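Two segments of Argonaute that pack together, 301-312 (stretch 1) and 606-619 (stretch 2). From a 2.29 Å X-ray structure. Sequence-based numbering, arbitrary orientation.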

ATOM      1  N   PRO A 301     -10.506   0.475  27.479  1.00 82.65           N
ATOM      2  CA  PRO A 301     -10.288   1.027  26.127  1.00 80.02           C
ATOM      3  C   PRO A 301     -11.410   2.000  25.745  1.00 85.29           C
ATOM      4  O   PRO A 301     -12.513   1.889  26.278  1.00 87.55           O
ATOM      5  CB  PRO A 301     -10.228  -0.215  25.230  1.00 80.09           C
ATOM      6  CG  PRO A 301     -10.986  -1.260  25.961  1.00 85.44           C
ATOM      7  CD  PRO A 301     -11.001  -0.915  27.427  1.00 83.87           C
ATOM      8  N   LYS A 302     -11.114   2.990  24.892  1.00 80.76           N
ATOM      9  CA  LYS A 302     -12.107   3.984  24.485  1.00 81.09           C
ATOM     10  C   LYS A 302     -13.241   3.371  23.658  1.00 84.41           C
ATOM     11  O   LYS A 302     -13.000   2.649  22.692  1.00 81.98           O
ATOM     12  CB  LYS A 302     -11.445   5.177  23.744  1.00 82.14           C
ATOM     13  CG  LYS A 302     -12.381   6.324  23.286  1.00 89.82           C
ATOM     14  CD  LYS A 302     -13.064   7.072  24.441  1.00101.55           C
ATOM     15  CE  LYS A 302     -13.782   8.331  24.006  1.00105.91           C
ATOM     16  NZ  LYS A 302     -15.146   8.058  23.483  1.00112.66           N
ATOM     17  N   GLU A 303     -14.478   3.659  24.058  1.00 82.23           N
ATOM     18  CA  GLU A 303     -15.639   3.204  23.309  1.00 81.08           C
ATOM     19  C   GLU A 303     -15.995   4.323  22.338  1.00 81.20           C
ATOM     20  O   GLU A 303     -16.096   5.486  22.737  1.00 81.80           O
ATOM     21  CB  GLU A 303     -16.802   2.856  24.238  1.00 85.52           C
ATOM     22  CG  GLU A 303     -17.568   1.632  23.772  1.00 94.93           C
ATOM     23  CD  GLU A 303     -18.532   1.051  24.788  1.00119.07           C
ATOM     24  OE1 GLU A 303     -19.365   1.811  25.340  1.00111.51           O
ATOM     25  OE2 GLU A 303     -18.463  -0.177  25.018  1.00112.15           O
ATOM     26  N   LEU A 304     -16.143   3.973  21.064  1.00 73.99           N
ATOM     27  CA  LEU A 304     -16.406   4.927  20.002  1.00 72.74           C
ATOM     28  C   LEU A 304     -17.618   4.547  19.159  1.00 76.63           C
ATOM     29  O   LEU A 304     -17.811   3.365  18.872  1.00 76.04           O
ATOM     30  CB  LEU A 304     -15.143   4.984  19.112  1.00 70.03           C
ATOM     31  CG  LEU A 304     -14.940   6.196  18.229  1.00 73.01           C
ATOM     32  CD1 LEU A 304     -14.929   7.488  19.049  1.00 75.54           C
ATOM     33  CD2 LEU A 304     -13.654   6.051  17.432  1.00 70.60           C
ATOM     34  N   GLU A 305     -18.397   5.561  18.722  1.00 73.32           N
ATOM     35  CA  GLU A 305     -19.568   5.401  17.857  1.00 73.09           C
ATOM     36  C   GLU A 305     -19.115   5.366  16.386  1.00 74.71           C
ATOM     37  O   GLU A 305     -18.372   6.244  15.946  1.00 72.38           O
ATOM     38  CB  GLU A 305     -20.578   6.535  18.085  1.00 76.78           C
ATOM     39  CG  GLU A 305     -21.352   6.431  19.388  1.00 88.70           C
ATOM     40  CD  GLU A 305     -22.341   7.558  19.621  1.00116.89           C
ATOM     41  OE1 GLU A 305     -21.928   8.740  19.573  1.00119.92           O
ATOM     42  OE2 GLU A 305     -23.529   7.256  19.879  1.00117.42           O
ATOM     43  N   PHE A 306     -19.566   4.345  15.637  1.00 72.06           N
ATOM     44  CA  PHE A 306     -19.207   4.124  14.235  1.00 69.95           C
ATOM     45  C   PHE A 306     -20.412   4.176  13.302  1.00 75.99           C
ATOM     46  O   PHE A 306     -21.435   3.547  13.575  1.00 77.28           O
ATOM     47  CB  PHE A 306     -18.509   2.741  14.071  1.00 69.25           C
ATOM     48  CG  PHE A 306     -17.040   2.674  14.425  1.00 68.39           C
ATOM     49  CD1 PHE A 306     -16.626   2.669  15.753  1.00 71.94           C
ATOM     50  CD2 PHE A 306     -16.073   2.570  13.433  1.00 68.12           C
ATOM     51  CE1 PHE A 306     -15.266   2.595  16.079  1.00 71.36           C
ATOM     52  CE2 PHE A 306     -14.713   2.510  13.760  1.00 69.57           C
ATOM     53  CZ  PHE A 306     -14.320   2.526  15.079  1.00 68.43           C
ATOM     54  N   MET A 307     -20.267   4.886  12.177  1.00 72.98           N
ATOM     55  CA  MET A 307     -21.272   4.917  11.120  1.00 73.80           C
ATOM     56  C   MET A 307     -21.076   3.605  10.315  1.00 76.88           C
ATOM     57  O   MET A 307     -19.978   3.032  10.314  1.00 75.00           O
ATOM     58  CB  MET A 307     -21.075   6.151  10.187  1.00 76.09           C
ATOM     59  CG  MET A 307     -19.936   5.970   9.167  1.00 78.29           C
ATOM     60  SD  MET A 307     -19.713   7.228   7.887  1.00 83.09           S
ATOM     61  CE  MET A 307     -20.920   6.735   6.725  1.00 80.72           C
ATOM     62  N   LYS A 308     -22.124   3.152   9.622  1.00 74.13           N
ATOM     63  CA  LYS A 308     -22.026   1.984   8.754  1.00 72.81           C
ATOM     64  C   LYS A 308     -22.170   2.496   7.324  1.00 76.12           C
ATOM     65  O   LYS A 308     -23.057   3.306   7.057  1.00 78.21           O
ATOM     66  CB  LYS A 308     -23.080   0.918   9.097  1.00 77.10           C
ATOM     67  CG  LYS A 308     -22.712  -0.456   8.525  1.00 90.71           C
ATOM     68  CD  LYS A 308     -23.346  -1.603   9.299  1.00 99.69           C
ATOM     69  CE  LYS A 308     -22.344  -2.428  10.077  1.00100.45           C
ATOM     70  NZ  LYS A 308     -21.529  -3.299   9.195  1.00 95.92           N
ATOM     71  N   PHE A 309     -21.265   2.093   6.422  1.00 69.51           N
ATOM     72  CA  PHE A 309     -21.320   2.566   5.046  1.00 68.76           C
ATOM     73  C   PHE A 309     -22.441   1.910   4.254  1.00 72.76           C
ATOM     74  O   PHE A 309     -22.809   0.770   4.525  1.00 72.44           O
ATOM     75  CB  PHE A 309     -19.970   2.354   4.334  1.00 69.24           C
ATOM     76  CG  PHE A 309     -18.757   2.928   5.024  1.00 69.34           C
ATOM     77  CD1 PHE A 309     -18.706   4.272   5.376  1.00 72.84           C
ATOM     78  CD2 PHE A 309     -17.633   2.144   5.252  1.00 69.81           C
ATOM     79  CE1 PHE A 309     -17.578   4.804   6.001  1.00 73.16           C
ATOM     80  CE2 PHE A 309     -16.497   2.678   5.862  1.00 71.75           C
ATOM     81  CZ  PHE A 309     -16.475   4.006   6.233  1.00 70.77           C
ATOM     82  N   ASN A 310     -22.988   2.630   3.273  1.00 69.82           N
ATOM     83  CA  ASN A 310     -24.026   2.066   2.414  1.00 70.93           C
ATOM     84  C   ASN A 310     -23.385   1.148   1.400  1.00 73.84           C
ATOM     85  O   ASN A 310     -22.260   1.410   0.957  1.00 72.50           O
ATOM     86  CB  ASN A 310     -24.798   3.173   1.697  1.00 75.03           C
ATOM     87  CG  ASN A 310     -25.488   4.129   2.628  1.00 90.36           C
ATOM     88  OD1 ASN A 310     -26.076   3.736   3.647  1.00 80.74           O
ATOM     89  ND2 ASN A 310     -25.421   5.407   2.296  1.00 79.76           N
ATOM     90  N   ASN A 311     -24.080   0.069   1.038  1.00 91.55           N
ATOM     91  CA  ASN A 311     -23.590  -0.883   0.051  1.00 88.69           C
ATOM     92  C   ASN A 311     -23.942  -0.303  -1.316  1.00 92.12           C
ATOM     93  O   ASN A 311     -24.984  -0.621  -1.892  1.00 93.77           O
ATOM     94  CB  ASN A 311     -24.214  -2.264   0.288  1.00 92.28           C
ATOM     95  CG  ASN A 311     -23.655  -3.350  -0.595  1.00113.33           C
ATOM     96  OD1 ASN A 311     -22.450  -3.410  -0.867  1.00105.29           O
ATOM     97  ND2 ASN A 311     -24.521  -4.259  -1.021  1.00104.84           N
ATOM     98  N   THR A 312     -23.108   0.629  -1.783  1.00 87.29           N
ATOM     99  CA  THR A 312     -23.312   1.369  -3.024  1.00 85.99           C
ATOM    100  C   THR A 312     -23.460   0.444  -4.232  1.00 87.03           C
ATOM    101  O   THR A 312     -22.673  -0.485  -4.384  1.00 83.22           O
ATOM    102  CB  THR A 312     -22.281   2.503  -3.134  1.00 95.85           C
ATOM    103  OG1 THR A 312     -22.465   3.373  -2.012  1.00 97.62           O
ATOM    104  CG2 THR A 312     -22.389   3.309  -4.434  1.00 94.65           C
ATOM    105  N   LYS A 606      -6.389   0.347  16.254  1.00 61.19           N
ATOM    106  CA  LYS A 606      -6.964  -0.995  16.252  1.00 61.30           C
ATOM    107  C   LYS A 606      -8.386  -0.886  16.735  1.00 66.14           C
ATOM    108  O   LYS A 606      -8.633  -0.230  17.745  1.00 66.57           O
ATOM    109  CB  LYS A 606      -6.200  -1.966  17.192  1.00 64.89           C
ATOM    110  CG  LYS A 606      -4.809  -2.387  16.747  1.00 75.47           C
ATOM    111  CD  LYS A 606      -4.796  -3.182  15.430  1.00 85.29           C
ATOM    112  CE  LYS A 606      -3.430  -3.190  14.768  1.00 89.66           C
ATOM    113  NZ  LYS A 606      -2.947  -1.825  14.396  1.00 89.63           N
ATOM    114  N   VAL A 607      -9.319  -1.541  16.032  1.00 64.51           N
ATOM    115  CA  VAL A 607     -10.736  -1.601  16.411  1.00 65.46           C
ATOM    116  C   VAL A 607     -10.986  -3.025  16.899  1.00 70.97           C
ATOM    117  O   VAL A 607     -10.761  -3.984  16.159  1.00 70.18           O
ATOM    118  CB  VAL A 607     -11.716  -1.178  15.282  1.00 68.37           C
ATOM    119  CG1 VAL A 607     -13.115  -0.935  15.846  1.00 69.67           C
ATOM    120  CG2 VAL A 607     -11.217   0.066  14.553  1.00 66.04           C
ATOM    121  N   PHE A 608     -11.401  -3.165  18.169  1.00 69.11           N
ATOM    122  CA  PHE A 608     -11.618  -4.468  18.783  1.00 70.12           C
ATOM    123  C   PHE A 608     -12.961  -5.079  18.338  1.00 74.92           C
ATOM    124  O   PHE A 608     -13.890  -5.205  19.139  1.00 75.45           O
ATOM    125  CB  PHE A 608     -11.464  -4.385  20.322  1.00 72.86           C
ATOM    126  CG  PHE A 608     -10.208  -3.731  20.879  1.00 72.33           C
ATOM    127  CD1 PHE A 608      -9.061  -3.587  20.094  1.00 71.63           C
ATOM    128  CD2 PHE A 608     -10.155  -3.311  22.205  1.00 73.20           C
ATOM    129  CE1 PHE A 608      -7.912  -2.979  20.608  1.00 71.05           C
ATOM    130  CE2 PHE A 608      -8.993  -2.737  22.729  1.00 74.92           C
ATOM    131  CZ  PHE A 608      -7.881  -2.577  21.930  1.00 71.68           C
ATOM    132  N   THR A 609     -13.056  -5.422  17.028  1.00 70.98           N
ATOM    133  CA  THR A 609     -14.239  -6.014  16.392  1.00 72.09           C
ATOM    134  C   THR A 609     -13.939  -6.808  15.114  1.00 75.94           C
ATOM    135  O   THR A 609     -12.956  -6.540  14.418  1.00 74.43           O
ATOM    136  CB  THR A 609     -15.329  -4.950  16.120  1.00 74.74           C
ATOM    137  OG1 THR A 609     -16.533  -5.639  15.785  1.00 72.01           O
ATOM    138  CG2 THR A 609     -14.959  -3.970  14.978  1.00 69.99           C
ATOM    139  N   SER A 610     -14.849  -7.714  14.763  1.00 73.96           N
ATOM    140  CA  SER A 610     -14.769  -8.498  13.533  1.00 74.67           C
ATOM    141  C   SER A 610     -15.713  -7.901  12.481  1.00 79.39           C
ATOM    142  O   SER A 610     -15.739  -8.361  11.336  1.00 80.27           O
ATOM    143  CB  SER A 610     -15.093  -9.964  13.800  1.00 80.85           C
ATOM    144  OG  SER A 610     -14.115 -10.523  14.660  1.00 91.31           O
ATOM    145  N   ASP A 611     -16.470  -6.861  12.870  1.00 75.37           N
ATOM    146  CA  ASP A 611     -17.381  -6.136  11.984  1.00 75.30           C
ATOM    147  C   ASP A 611     -16.577  -5.247  11.003  1.00 75.70           C
ATOM    148  O   ASP A 611     -15.418  -4.912  11.260  1.00 72.69           O
ATOM    149  CB  ASP A 611     -18.406  -5.322  12.802  1.00 78.69           C
ATOM    150  CG  ASP A 611     -19.581  -4.745  12.017  1.00 96.12           C
ATOM    151  OD1 ASP A 611     -19.860  -5.246  10.894  1.00 98.39           O
ATOM    152  OD2 ASP A 611     -20.218  -3.789  12.519  1.00102.90           O
ATOM    153  N   TYR A 612     -17.189  -4.921   9.865  1.00 72.06           N
ATOM    154  CA  TYR A 612     -16.581  -4.186   8.767  1.00 70.15           C
ATOM    155  C   TYR A 612     -17.623  -3.299   8.097  1.00 73.34           C
ATOM    156  O   TYR A 612     -18.790  -3.358   8.479  1.00 73.97           O
ATOM    157  CB  TYR A 612     -15.960  -5.179   7.758  1.00 72.62           C
ATOM    158  CG  TYR A 612     -16.969  -6.099   7.096  1.00 79.05           C
ATOM    159  CD1 TYR A 612     -17.425  -7.248   7.739  1.00 83.09           C
ATOM    160  CD2 TYR A 612     -17.467  -5.822   5.825  1.00 81.11           C
ATOM    161  CE1 TYR A 612     -18.383  -8.072   7.153  1.00 87.45           C
ATOM    162  CE2 TYR A 612     -18.424  -6.642   5.228  1.00 84.89           C
ATOM    163  CZ  TYR A 612     -18.858  -7.782   5.882  1.00 97.11           C
ATOM    164  OH  TYR A 612     -19.764  -8.619   5.270  1.00103.79           O
ATOM    165  N   ARG A 613     -17.211  -2.501   7.073  1.00 69.28           N
ATOM    166  CA  ARG A 613     -18.073  -1.547   6.357  1.00 68.83           C
ATOM    167  C   ARG A 613     -18.450  -0.444   7.383  1.00 70.83           C
ATOM    168  O   ARG A 613     -19.552   0.095   7.346  1.00 70.40           O
ATOM    169  CB  ARG A 613     -19.305  -2.273   5.758  1.00 71.34           C
ATOM    170  CG  ARG A 613     -20.059  -1.535   4.663  1.00 80.58           C
ATOM    171  CD  ARG A 613     -21.263  -2.347   4.200  1.00 91.55           C
ATOM    172  NE  ARG A 613     -22.511  -1.813   4.750  1.00102.94           N
ATOM    173  CZ  ARG A 613     -23.730  -2.264   4.462  1.00121.30           C
ATOM    174  NH1 ARG A 613     -23.887  -3.292   3.635  1.00112.98           N
ATOM    175  NH2 ARG A 613     -24.799  -1.693   4.999  1.00105.89           N
ATOM    176  N   ILE A 614     -17.486  -0.109   8.289  1.00 66.34           N
ATOM    177  CA  ILE A 614     -17.620   0.867   9.378  1.00 65.80           C
ATOM    178  C   ILE A 614     -16.534   1.949   9.383  1.00 67.37           C
ATOM    179  O   ILE A 614     -15.395   1.708   8.978  1.00 65.04           O
ATOM    180  CB  ILE A 614     -17.803   0.195  10.783  1.00 69.70           C
ATOM    181  CG1 ILE A 614     -16.611  -0.729  11.147  1.00 69.20           C
ATOM    182  CG2 ILE A 614     -19.156  -0.533  10.888  1.00 71.60           C
ATOM    183  CD1 ILE A 614     -16.458  -1.014  12.640  1.00 78.24           C
ATOM    184  N   GLY A 615     -16.911   3.127   9.865  1.00 64.04           N
ATOM    185  CA  GLY A 615     -16.035   4.285   9.941  1.00 61.90           C
ATOM    186  C   GLY A 615     -16.362   5.203  11.092  1.00 66.83           C
ATOM    187  O   GLY A 615     -17.530   5.353  11.464  1.00 67.90           O
ATOM    188  N   SER A 616     -15.323   5.816  11.679  1.00 62.83           N
ATOM    189  CA  SER A 616     -15.478   6.765  12.784  1.00 62.82           C
ATOM    190  C   SER A 616     -14.397   7.852  12.725  1.00 67.58           C
ATOM    191  O   SER A 616     -13.542   7.815  11.838  1.00 65.75           O
ATOM    192  CB  SER A 616     -15.486   6.046  14.128  1.00 65.41           C
ATOM    193  OG  SER A 616     -15.942   6.906  15.155  1.00 70.92           O
ATOM    194  N   VAL A 617     -14.492   8.869  13.608  1.00 65.40           N
ATOM    195  CA  VAL A 617     -13.550   9.990  13.672  1.00 63.93           C
ATOM    196  C   VAL A 617     -13.005  10.088  15.105  1.00 69.79           C
ATOM    197  O   VAL A 617     -13.779  10.224  16.049  1.00 70.70           O
ATOM    198  CB  VAL A 617     -14.167  11.336  13.174  1.00 67.34           C
ATOM    199  CG1 VAL A 617     -13.217  12.512  13.404  1.00 67.37           C
ATOM    200  CG2 VAL A 617     -14.570  11.263  11.702  1.00 65.83           C
ATOM    201  N   PHE A 618     -11.681   9.989  15.267  1.00 65.51           N
ATOM    202  CA  PHE A 618     -11.069  10.100  16.585  1.00 65.24           C
ATOM    203  C   PHE A 618     -10.032  11.223  16.570  1.00 71.67           C
ATOM    204  O   PHE A 618      -8.999  11.106  15.894  1.00 69.87           O
ATOM    205  CB  PHE A 618     -10.478   8.757  17.043  1.00 64.90           C
ATOM    206  CG  PHE A 618     -10.121   8.712  18.508  1.00 66.28           C
ATOM    207  CD1 PHE A 618     -11.114   8.705  19.484  1.00 69.68           C
ATOM    208  CD2 PHE A 618      -8.794   8.649  18.915  1.00 67.66           C
ATOM    209  CE1 PHE A 618     -10.784   8.650  20.841  1.00 72.40           C
ATOM    210  CE2 PHE A 618      -8.463   8.609  20.271  1.00 72.25           C
ATOM    211  CZ  PHE A 618      -9.461   8.615  21.226  1.00 72.13           C
ATOM    212  N   GLY A 619     -10.358  12.314  17.272  1.00 70.47           N
ATOM    213  CA  GLY A 619      -9.547  13.528  17.366  1.00 70.73           C
ATOM    214  C   GLY A 619      -9.033  14.013  16.026  1.00 73.38           C
ATOM    215  O   GLY A 619      -7.816  14.120  15.820  1.00 74.07           O
TER

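This is a short antiparallel strand pairing, held by three backbone hydrogen bonds and backed by apolar contacts around Phe-306 and by polar contacts of Lys-308 with the residues before strand 614-618. The two strands run at 137° to each other, so they pair closely over a few residues only. Met-307 and Gly-615 form the hydrogen-bonded pair. Met-307 N donates to Gly-615 O at 2.9 Å, and Gly-615 N donates to Met-307 O at 3.1 Å. The ladder continues past the strand end, where Phe-309 N donates to Arg-613 O at 2.8 Å. Between these bonds lies the non-hydrogen-bonded pair Lys-308 and Ile-614, with CA atoms 4.6 Å apart.

Towards Leu-304 the backbone pairing gives way to a side chain bond. Ser-616 OG donates to Glu-305 O at 2.6 Å. The same serine lays its CB over one face of the Phe-306 ring, 3.5 Å from the centroid, a CH-pi contact. The ring also meets Ile-614 (CD2 of Phe-306 to CD1 of Ile-614, 3.7 Å) and Val-607 (CZ of Phe-306 to CG1 of Val-607, 3.7 Å). These carbon-rich side chains pack together and exclude water. Farther along, Leu-304 CD1 sits at the edge of the Phe-618 ring, 4.0 Å from Phe-618 CD1.

Gly-615 leaves room for Phe-309. The ring atom Phe-309 CZ is 3.7 Å from Gly-615 CA, and a CB on Gly-615 would clash with it.

Lys-308 reaches back along stretch 2 with its charged end. Its NZ forms a salt bridge with Asp-611 OD1 at 3.1 Å and donates to Tyr-612 O at 2.8 Å. The positive amine meets a negative carboxylate, and its other hydrogens can still serve a backbone carbonyl. Arg-613 extends beside the loop after strand 302-308. Its guanidinium has Asn-311 N over one face, and its NE lies 2.6 Å from Phe-309 O.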